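Local coordinates for uncharacterized protein lp_2219 (Lactobacillus plantarum, PDB 3HFQ) that is of unknown function but has the seven-bladed beta-propeller fold of the lactonase family, so it may act on a lactone-like substrate, at residues A185-R190 / E206-I211; N240-I245 / V256-Y261; G260-A265 / D286-F291. The protein carries 1 engineered substitution. One frame throughout, in Å; residues are numbered along the deposited sequence.

Overall arrangement
All three contacts lie in the seven-bladed propeller, on neighbouring blades and the turns at their strand ends. Interaction 2 is the buried one. It pairs the first two strands of a blade by backbone hydrogen bonds. Interaction 1 is partly buried and sits within the preceding blade. It relies on charge and on turn carbonyls. Interaction 3 is also partly buried and joins the blade of interaction 2 to the next one through side chains, polar at one end and apolar at the other. Interactions 2 and 3 share Gly260 and Tyr261. Interactions 1 and 2 meet at a salt bridge from Glu206 to Arg259 and at a bound phosphate.

Interaction 1 (A185-R190 / E206-I211); sequences AGFGPR and ELSSQI. With PO4 (phosphate ion), chain C.
Arg190 and Glu206 form a salt bridge, with NE of Arg190 3.1 Å from OE1 of Glu206. Both belong to one blade of the beta-propeller. Arg190 lies on its first strand, 189-194, and Glu206 begins the turn between strands 200-205 and 210-217. The arginine chain is extended from CG to NE, and its guanidinium plane stands 46° from the carboxylate. Glu206 OE1 also makes a salt bridge to Arg259 of the next blade. A phosphate ion, probably from the crystallisation liquor, lies at the guanidinium edge. Its O2 accepts from Arg190 NE at 2.8 Å and from Arg190 NH2 at 2.9 Å. His144 and Arg259 also bind this ion, consistent with a site that can hold an anion. An alanine in place of Arg190 would probably leave Glu206 with one charged mate fewer and weaken the grip on the phosphate.

Backbone carbonyls hold the turn farther out. Glu206 N makes a weak hydrogen bond to Gly188 O at 2.8 Å. Phe187 O receives a weak bond from Ser208 N at 3.4 Å. Ser208 OG is 3.0 Å from that same oxygen and equally close to Gln210 OE1, so its one proton has two possible acceptors. Leu207 N is buried here and has no polar partner. Ser209 and Gln210 form a G1 beta bulge as the chain enters strand 210-217.

Packing completes the contact. Gly188 has positive phi, which favours glycine, and a beta carbon there would run into Leu207 CG. Phe187 turns its CG anti to the backbone N (chi1 -177°), and its ring reaches Gln210, crossing it obliquely with ring and amide planes 42° apart. CD2 of Phe187 lies 3.7 Å from OE1 of Gln210.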
loop_
_atom_site.group_PDB
_atom_site.type_symbol
_atom_site.label_atom_id
_atom_site.label_comp_id
_atom_site.label_asym_id
_atom_site.label_seq_id
_atom_site.Cartn_x
_atom_site.Cartn_y
_atom_site.Cartn_z
ATOM N N ALA A 185 -11.208 -18.037 8.121
ATOM C CA ALA A 185 -12.312 -17.083 8.147
ATOM C C ALA A 185 -12.092 -15.932 9.129
ATOM O O ALA A 185 -11.803 -16.152 10.305
ATOM C CB ALA A 185 -13.614 -17.809 8.477
ATOM N N GLY A 186 -12.231 -14.704 8.633
ATOM C CA GLY A 186 -12.057 -13.536 9.481
ATOM C C GLY A 186 -10.655 -12.947 9.499
ATOM O O GLY A 186 -10.397 -11.959 10.192
ATOM N N PHE A 187 -9.744 -13.551 8.746
ATOM C CA PHE A 187 -8.369 -13.067 8.685
ATOM C C PHE A 187 -8.348 -11.644 8.133
ATOM O O PHE A 187 -7.626 -10.785 8.641
ATOM C CB PHE A 187 -7.520 -13.994 7.804
ATOM C CG PHE A 187 -6.061 -13.613 7.741
ATOM C CD1 PHE A 187 -5.572 -12.835 6.697
ATOM C CD2 PHE A 187 -5.176 -14.033 8.734
ATOM C CE1 PHE A 187 -4.220 -12.479 6.638
ATOM C CE2 PHE A 187 -3.828 -13.684 8.689
ATOM C CZ PHE A 187 -3.346 -12.905 7.637
ATOM N N GLY A 188 -9.155 -11.404 7.102
ATOM C CA GLY A 188 -9.232 -10.086 6.490
ATOM C C GLY A 188 -7.929 -9.623 5.862
ATOM O O GLY A 188 -7.404 -8.574 6.243
ATOM N N PRO A 189 -7.389 -10.371 4.883
ATOM C CA PRO A 189 -6.131 -10.018 4.211
ATOM C C PRO A 189 -6.238 -8.669 3.504
ATOM O O PRO A 189 -7.257 -8.369 2.890
ATOM C CB PRO A 189 -5.927 -11.178 3.244
ATOM C CG PRO A 189 -7.346 -11.524 2.858
ATOM C CD PRO A 189 -8.053 -11.497 4.197
ATOM N N ARG A 190 -5.179 -7.871 3.571
ATOM C CA ARG A 190 -5.210 -6.536 2.977
ATOM C C ARG A 190 -4.097 -6.272 1.969
ATOM O O ARG A 190 -4.364 -6.064 0.782
ATOM C CB ARG A 190 -5.160 -5.494 4.099
ATOM C CG ARG A 190 -5.460 -4.053 3.675
ATOM C CD ARG A 190 -5.363 -3.133 4.891
ATOM N NE ARG A 190 -5.758 -1.756 4.603
ATOM C CZ ARG A 190 -4.963 -0.834 4.068
ATOM N NH1 ARG A 190 -3.705 -1.126 3.751
ATOM N NH2 ARG A 190 -5.427 0.392 3.858
ATOM N N GLU A 206 -5.694 -7.349 8.089
ATOM C CA GLU A 206 -6.264 -6.163 8.709
ATOM C C GLU A 206 -7.196 -6.438 9.880
ATOM O O GLU A 206 -6.970 -5.956 10.990
ATOM C CB GLU A 206 -7.034 -5.335 7.675
ATOM C CG GLU A 206 -7.723 -4.116 8.286
ATOM C CD GLU A 206 -8.609 -3.373 7.306
ATOM O OE1 GLU A 206 -8.125 -3.027 6.211
ATOM O OE2 GLU A 206 -9.788 -3.125 7.640
ATOM N N LEU A 207 -8.238 -7.219 9.623
ATOM C CA LEU A 207 -9.257 -7.516 10.624
ATOM C C LEU A 207 -8.830 -8.341 11.835
ATOM O O LEU A 207 -9.408 -8.202 12.915
ATOM C CB LEU A 207 -10.453 -8.181 9.934
ATOM C CG LEU A 207 -10.970 -7.443 8.692
ATOM C CD1 LEU A 207 -12.097 -8.241 8.050
ATOM C CD2 LEU A 207 -11.452 -6.042 9.070
ATOM N N SER A 208 -7.822 -9.189 11.668
ATOM C CA SER A 208 -7.356 -10.033 12.764
ATOM C C SER A 208 -6.051 -9.542 13.387
ATOM O O SER A 208 -5.546 -10.148 14.334
ATOM C CB SER A 208 -7.166 -11.463 12.262
ATOM O OG SER A 208 -6.226 -11.491 11.198
ATOM N N SER A 209 -5.513 -8.445 12.865
ATOM C CA SER A 209 -4.255 -7.899 13.370
ATOM C C SER A 209 -3.188 -8.990 13.417
ATOM O O SER A 209 -2.586 -9.243 14.460
ATOM C CB SER A 209 -4.448 -7.304 14.768
ATOM O OG SER A 209 -5.275 -6.153 14.711
ATOM N N GLN A 210 -2.962 -9.626 12.273
ATOM C CA GLN A 210 -1.982 -10.701 12.160
ATOM C C GLN A 210 -1.189 -10.596 10.866
ATOM O O GLN A 210 -1.562 -9.868 9.948
ATOM C CB GLN A 210 -2.685 -12.062 12.156
ATOM C CG GLN A 210 -3.450 -12.412 13.410
ATOM C CD GLN A 210 -4.178 -13.737 13.280
ATOM O OE1 GLN A 210 -5.003 -13.920 12.386
ATOM N NE2 GLN A 210 -3.876 -14.669 14.174
ATOM N N ILE A 211 -0.084 -11.329 10.803
ATOM C CA ILE A 211 0.717 -11.383 9.591
ATOM C C ILE A 211 0.930 -12.858 9.294
ATOM O O ILE A 211 1.294 -13.631 10.179
ATOM C CB ILE A 211 2.106 -10.720 9.733
ATOM C CG1 ILE A 211 1.958 -9.205 9.893
ATOM C CG2 ILE A 211 2.945 -11.017 8.476
ATOM C CD1 ILE A 211 3.288 -8.470 10.042
HETATM P P PO4 C . -9.485 -0.288 4.829
HETATM O O1 PO4 C . -10.362 0.442 5.914
HETATM O O2 PO4 C . -7.964 -0.187 5.222
HETATM O O3 PO4 C . -9.909 -1.805 4.736
HETATM O O4 PO4 C . -9.701 0.401 3.425
#

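Interaction 2 (N240-I245 / V256-Y261); sequences NGAAAI and VSNRGY. With PO4 (phosphate ion), chain C.
Arg259 bonds twice to one carbonyl oxygen, that of Gly241. Its backbone N is 3.0 Å from Gly241 O and its side-chain NE is 3.1 Å from the same atom. The two donors come from opposite faces of the carbonyl plane, each well out of that plane. The NE bond is nearly straight, at 171°, and the oxygen lies in the guanidinium plane. The arginine chain bends at chi3 (-69°), which places NE back beside the neighbouring strand. NH2 then reaches Ala242 O at 3.1 Å. Ala243 CB sits over one guanidinium face, toward the rim. NH1 and NH2 both donate to phosphate O2, the NH1 bond being 2.7 Å. Glu206 makes a salt bridge to NH2, so neighbouring acceptors and charge help fix the rotation of the group.

The segments lie on the two strands of a beta hairpin, 241-247 and 253-259, the first two of a propeller blade. Gly241 and Arg259 are an antiparallel hydrogen-bonded pair, and Gly241 N returns a bond to Arg259 O. Ala242 with Asn258 and Ile245 with Val256 are non-hydrogen-bonded pairs. The register shifts by one residue between them, which makes a beta bulge at Ala243 and Ala244. Ser257 serves both bulge residues. Its O accepts from Ala243 N at 2.9 Å, and its OG accepts from Ala244 N at 3.1 Å. A chi1 of 62° turns the OG to that Ala244 N-H. It also bonds to Pro288 O, just before the first strand of the next blade. Ser257 N closes the bulge with a bond to Ala244 O.

Ala242 CB meets Val256 CG2 at 4.2 Å, on the face that also carries Ile245.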
loop_
_atom_site.group_PDB
_atom_site.type_symbol
_atom_site.label_atom_id
_atom_site.label_comp_id
_atom_site.label_asym_id
_atom_site.label_seq_id
_atom_site.Cartn_x
_atom_site.Cartn_y
_atom_site.Cartn_z
ATOM N N ASN A 240 -8.538 -2.543 16.302
ATOM C CA ASN A 240 -7.252 -2.435 15.642
ATOM C C ASN A 240 -7.350 -3.041 14.264
ATOM O O ASN A 240 -7.889 -4.138 14.088
ATOM C CB ASN A 240 -6.129 -3.145 16.398
ATOM C CG ASN A 240 -4.758 -2.809 15.823
ATOM O OD1 ASN A 240 -4.223 -1.729 16.067
ATOM N ND2 ASN A 240 -4.201 -3.717 15.030
ATOM N N GLY A 241 -6.836 -2.310 13.287
ATOM C CA GLY A 241 -6.838 -2.789 11.922
ATOM C C GLY A 241 -5.445 -2.600 11.356
ATOM O O GLY A 241 -4.989 -1.471 11.207
ATOM N N ALA A 242 -4.750 -3.695 11.064
ATOM C CA ALA A 242 -3.412 -3.583 10.492
ATOM C C ALA A 242 -3.606 -2.952 9.113
ATOM O O ALA A 242 -4.668 -3.104 8.511
ATOM C CB ALA A 242 -2.769 -4.960 10.380
ATOM N N ALA A 243 -2.599 -2.245 8.609
ATOM C CA ALA A 243 -2.747 -1.587 7.313
ATOM C C ALA A 243 -1.633 -1.845 6.305
ATOM O O ALA A 243 -1.732 -2.753 5.476
ATOM C CB ALA A 243 -2.920 -0.077 7.521
ATOM N N ALA A 244 -0.583 -1.032 6.365
ATOM C CA ALA A 244 0.538 -1.156 5.441
ATOM C C ALA A 244 1.589 -2.134 5.934
ATOM O O ALA A 244 1.738 -2.344 7.136
ATOM C CB ALA A 244 1.171 0.209 5.211
ATOM N N ILE A 245 2.316 -2.731 4.997
ATOM C CA ILE A 245 3.366 -3.682 5.340
ATOM C C ILE A 245 4.552 -3.459 4.399
ATOM O O ILE A 245 4.384 -3.367 3.182
ATOM C CB ILE A 245 2.834 -5.142 5.258
ATOM C CG1 ILE A 245 3.909 -6.126 5.728
ATOM C CG2 ILE A 245 2.369 -5.462 3.849
ATOM C CD1 ILE A 245 3.359 -7.518 6.024
ATOM N N VAL A 256 4.911 -3.241 9.926
ATOM C CA VAL A 256 3.472 -3.170 9.692
ATOM C C VAL A 256 2.873 -2.065 10.561
ATOM O O VAL A 256 3.331 -1.836 11.681
ATOM C CB VAL A 256 2.773 -4.526 10.002
ATOM C CG1 VAL A 256 2.884 -4.863 11.478
ATOM C CG2 VAL A 256 1.313 -4.470 9.574
ATOM N N SER A 257 1.875 -1.355 10.038
ATOM C CA SER A 257 1.243 -0.292 10.809
ATOM C C SER A 257 -0.079 -0.768 11.407
ATOM O O SER A 257 -0.804 -1.561 10.799
ATOM C CB SER A 257 1.020 0.953 9.938
ATOM O OG SER A 257 0.154 0.683 8.849
ATOM N N ASN A 258 -0.376 -0.280 12.607
ATOM C CA ASN A 258 -1.590 -0.644 13.324
ATOM C C ASN A 258 -2.488 0.567 13.561
ATOM O O ASN A 258 -2.067 1.540 14.187
ATOM C CB ASN A 258 -1.232 -1.265 14.682
ATOM C CG ASN A 258 -0.529 -2.606 14.551
ATOM O OD1 ASN A 258 0.639 -2.752 14.919
ATOM N ND2 ASN A 258 -1.236 -3.589 14.024
ATOM N N ARG A 259 -3.718 0.505 13.059
ATOM C CA ARG A 259 -4.682 1.587 13.249
ATOM C C ARG A 259 -5.542 1.252 14.461
ATOM O O ARG A 259 -6.365 0.336 14.422
ATOM C CB ARG A 259 -5.570 1.734 12.019
ATOM C CG ARG A 259 -4.850 2.260 10.797
ATOM C CD ARG A 259 -5.746 2.151 9.579
ATOM N NE ARG A 259 -5.959 0.755 9.201
ATOM C CZ ARG A 259 -6.648 0.366 8.133
ATOM N NH1 ARG A 259 -7.198 1.273 7.337
ATOM N NH2 ARG A 259 -6.767 -0.928 7.849
ATOM N N GLY A 260 -5.349 2.009 15.532
ATOM C CA GLY A 260 -6.074 1.769 16.768
ATOM C C GLY A 260 -5.021 1.749 17.860
ATOM O O GLY A 260 -5.004 2.614 18.733
ATOM N N TYR A 261 -4.134 0.760 17.809
ATOM C CA TYR A 261 -3.053 0.676 18.784
ATOM C C TYR A 261 -2.056 1.762 18.376
ATOM O O TYR A 261 -1.193 2.173 19.154
ATOM C CB TYR A 261 -2.391 -0.708 18.741
ATOM C CG TYR A 261 -1.453 -0.970 19.899
ATOM C CD1 TYR A 261 -1.905 -0.890 21.216
ATOM C CD2 TYR A 261 -0.114 -1.286 19.680
ATOM C CE1 TYR A 261 -1.042 -1.112 22.287
ATOM C CE2 TYR A 261 0.755 -1.509 20.742
ATOM C CZ TYR A 261 0.283 -1.423 22.042
ATOM O OH TYR A 261 1.140 -1.643 23.093
HETATM P P PO4 C . -9.485 -0.288 4.829
HETATM O O1 PO4 C . -10.362 0.442 5.914
HETATM O O2 PO4 C . -7.964 -0.187 5.222
HETATM O O3 PO4 C . -9.909 -1.805 4.736
HETATM O O4 PO4 C . -9.701 0.401 3.425
#

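Interaction 3 (G260-A265 / D286-F291); sequences GYNTLA and DFPRDF
Segments 260-265 and 286-291 run in much the same direction, with end-to-end lines 32° apart. They come nearest at Asn262 and Phe287, whose CA atoms are 5.9 Å apart. No backbone-to-backbone hydrogen bond joins them. Asn262 has positive phi and forms a G1 beta bulge with Thr263 at the head of strand 263-269. Pro288 is the centre of an inverse gamma turn that leads toward strand 290-293. These strands belong to consecutive propeller blades, so the contact bridges two blades.

The Asn262 amide makes the link. Its OD1 accepts from Phe287 N at 3.0 Å and from Gly260 N at 2.9 Å, and the two donors approach opposite faces of the carbonyl plane. ND2 donates to Asp286 OD1 at 2.9 Å, and that oxygen uses its anti lone pair, the one away from OD2. The amide and carboxylate planes are 80° apart. Asp286 OD2 is held in turn by Asn306. Pro288 crosses the asparagine at about a right angle, with its CD 3.4 Å from Asn262 OD1.

Farther along the strands the contact is apolar. Leu264 CD2 lies over one face of the Phe291 ring, 4.0 Å from the ring centroid, in a CH-pi contact.

Three bonds leave the Asn262 amide little freedom to turn, and the negative Asp286 would probably polarise it, making OD1 a stronger acceptor for the two backbone N-H groups.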
loop_
_atom_site.group_PDB
_atom_site.type_symbol
_atom_site.label_atom_id
_atom_site.label_comp_id
_atom_site.label_asym_id
_atom_site.label_seq_id
_atom_site.Cartn_x
_atom_site.Cartn_y
_atom_site.Cartn_z
ATOM N N GLY A 260 -5.349 2.009 15.532
ATOM C CA GLY A 260 -6.074 1.769 16.768
ATOM C C GLY A 260 -5.021 1.749 17.860
ATOM O O GLY A 260 -5.004 2.614 18.733
ATOM N N TYR A 261 -4.134 0.760 17.809
ATOM C CA TYR A 261 -3.053 0.676 18.784
ATOM C C TYR A 261 -2.056 1.762 18.376
ATOM O O TYR A 261 -1.193 2.173 19.154
ATOM C CB TYR A 261 -2.391 -0.708 18.741
ATOM C CG TYR A 261 -1.453 -0.970 19.899
ATOM C CD1 TYR A 261 -1.905 -0.890 21.216
ATOM C CD2 TYR A 261 -0.114 -1.286 19.680
ATOM C CE1 TYR A 261 -1.042 -1.112 22.287
ATOM C CE2 TYR A 261 0.755 -1.509 20.742
ATOM C CZ TYR A 261 0.283 -1.423 22.042
ATOM O OH TYR A 261 1.140 -1.643 23.093
ATOM N N ASN A 262 -2.200 2.213 17.133
ATOM C CA ASN A 262 -1.381 3.272 16.550
ATOM C C ASN A 262 0.129 3.136 16.707
ATOM O O ASN A 262 0.787 3.982 17.322
ATOM C CB ASN A 262 -1.837 4.635 17.091
ATOM C CG ASN A 262 -3.291 4.930 16.770
ATOM O OD1 ASN A 262 -3.810 4.498 15.738
ATOM N ND2 ASN A 262 -3.953 5.681 17.645
ATOM N N THR A 263 0.682 2.079 16.124
ATOM C CA THR A 263 2.119 1.844 16.185
ATOM C C THR A 263 2.604 1.220 14.893
ATOM O O THR A 263 1.821 0.881 14.007
ATOM C CB THR A 263 2.494 0.813 17.262
ATOM O OG1 THR A 263 1.926 -0.453 16.899
ATOM C CG2 THR A 263 1.978 1.224 18.629
ATOM N N LEU A 264 3.920 1.088 14.804
ATOM C CA LEU A 264 4.552 0.398 13.701
ATOM C C LEU A 264 5.167 -0.757 14.473
ATOM O O LEU A 264 5.832 -0.537 15.489
ATOM C CB LEU A 264 5.661 1.226 13.045
ATOM C CG LEU A 264 5.288 2.451 12.205
ATOM C CD1 LEU A 264 6.506 2.868 11.387
ATOM C CD2 LEU A 264 4.124 2.125 11.276
ATOM N N ALA A 265 4.907 -1.983 14.036
ATOM C CA ALA A 265 5.474 -3.147 14.705
ATOM C C ALA A 265 6.607 -3.630 13.813
ATOM O O ALA A 265 6.437 -3.767 12.604
ATOM C CB ALA A 265 4.421 -4.235 14.868
ATOM N N ASP A 286 -3.118 9.366 15.209
ATOM C CA ASP A 286 -4.179 8.371 15.162
ATOM C C ASP A 286 -4.400 7.817 13.755
ATOM O O ASP A 286 -4.472 8.566 12.779
ATOM C CB ASP A 286 -5.480 8.980 15.710
ATOM C CG ASP A 286 -6.590 7.950 15.898
ATOM O OD1 ASP A 286 -6.316 6.854 16.440
ATOM O OD2 ASP A 286 -7.747 8.242 15.523
ATOM N N PHE A 287 -4.494 6.493 13.674
ATOM C CA PHE A 287 -4.728 5.772 12.429
ATOM C C PHE A 287 -3.669 5.861 11.331
ATOM O O PHE A 287 -3.881 6.493 10.293
ATOM C CB PHE A 287 -6.102 6.147 11.858
ATOM C CG PHE A 287 -7.208 5.225 12.300
ATOM C CD1 PHE A 287 -7.385 4.931 13.649
ATOM C CD2 PHE A 287 -8.057 4.637 11.368
ATOM C CE1 PHE A 287 -8.394 4.063 14.064
ATOM C CE2 PHE A 287 -9.070 3.768 11.774
ATOM C CZ PHE A 287 -9.237 3.481 13.125
ATOM N N PRO A 288 -2.509 5.222 11.553
ATOM C CA PRO A 288 -1.408 5.209 10.583
ATOM C C PRO A 288 -1.723 4.229 9.444
ATOM O O PRO A 288 -1.357 3.051 9.500
ATOM C CB PRO A 288 -0.213 4.762 11.424
ATOM C CG PRO A 288 -0.856 3.870 12.467
ATOM C CD PRO A 288 -2.069 4.678 12.852
ATOM N N ARG A 289 -2.388 4.732 8.409
ATOM C CA ARG A 289 -2.785 3.916 7.264
ATOM C C ARG A 289 -1.652 3.567 6.301
ATOM O O ARG A 289 -1.744 2.586 5.565
ATOM C CB ARG A 289 -3.923 4.615 6.514
ATOM C CG ARG A 289 -4.522 3.825 5.356
ATOM C CD ARG A 289 -5.912 4.359 5.024
ATOM N NE ARG A 289 -6.381 3.929 3.710
ATOM C CZ ARG A 289 -7.647 3.648 3.425
ATOM N NH1 ARG A 289 -8.576 3.744 4.366
ATOM N NH2 ARG A 289 -7.987 3.281 2.196
ATOM N N ASP A 290 -0.586 4.361 6.294
ATOM C CA ASP A 290 0.540 4.059 5.414
ATOM C C ASP A 290 1.837 4.647 5.948
ATOM O O ASP A 290 1.831 5.575 6.757
ATOM C CB ASP A 290 0.278 4.579 3.993
ATOM C CG ASP A 290 1.223 3.969 2.961
ATOM O OD1 ASP A 290 1.711 2.842 3.192
ATOM O OD2 ASP A 290 1.464 4.604 1.910
ATOM N N PHE A 291 2.944 4.087 5.480
ATOM C CA PHE A 291 4.280 4.515 5.867
ATOM C C PHE A 291 5.231 3.812 4.911
ATOM O O PHE A 291 4.818 2.928 4.168
ATOM C CB PHE A 291 4.603 4.062 7.299
ATOM C CG PHE A 291 4.824 2.573 7.434
ATOM C CD1 PHE A 291 3.745 1.698 7.560
ATOM C CD2 PHE A 291 6.113 2.040 7.384
ATOM C CE1 PHE A 291 3.943 0.322 7.629
ATOM C CE2 PHE A 291 6.323 0.659 7.451
ATOM C CZ PHE A 291 5.232 -0.202 7.574
#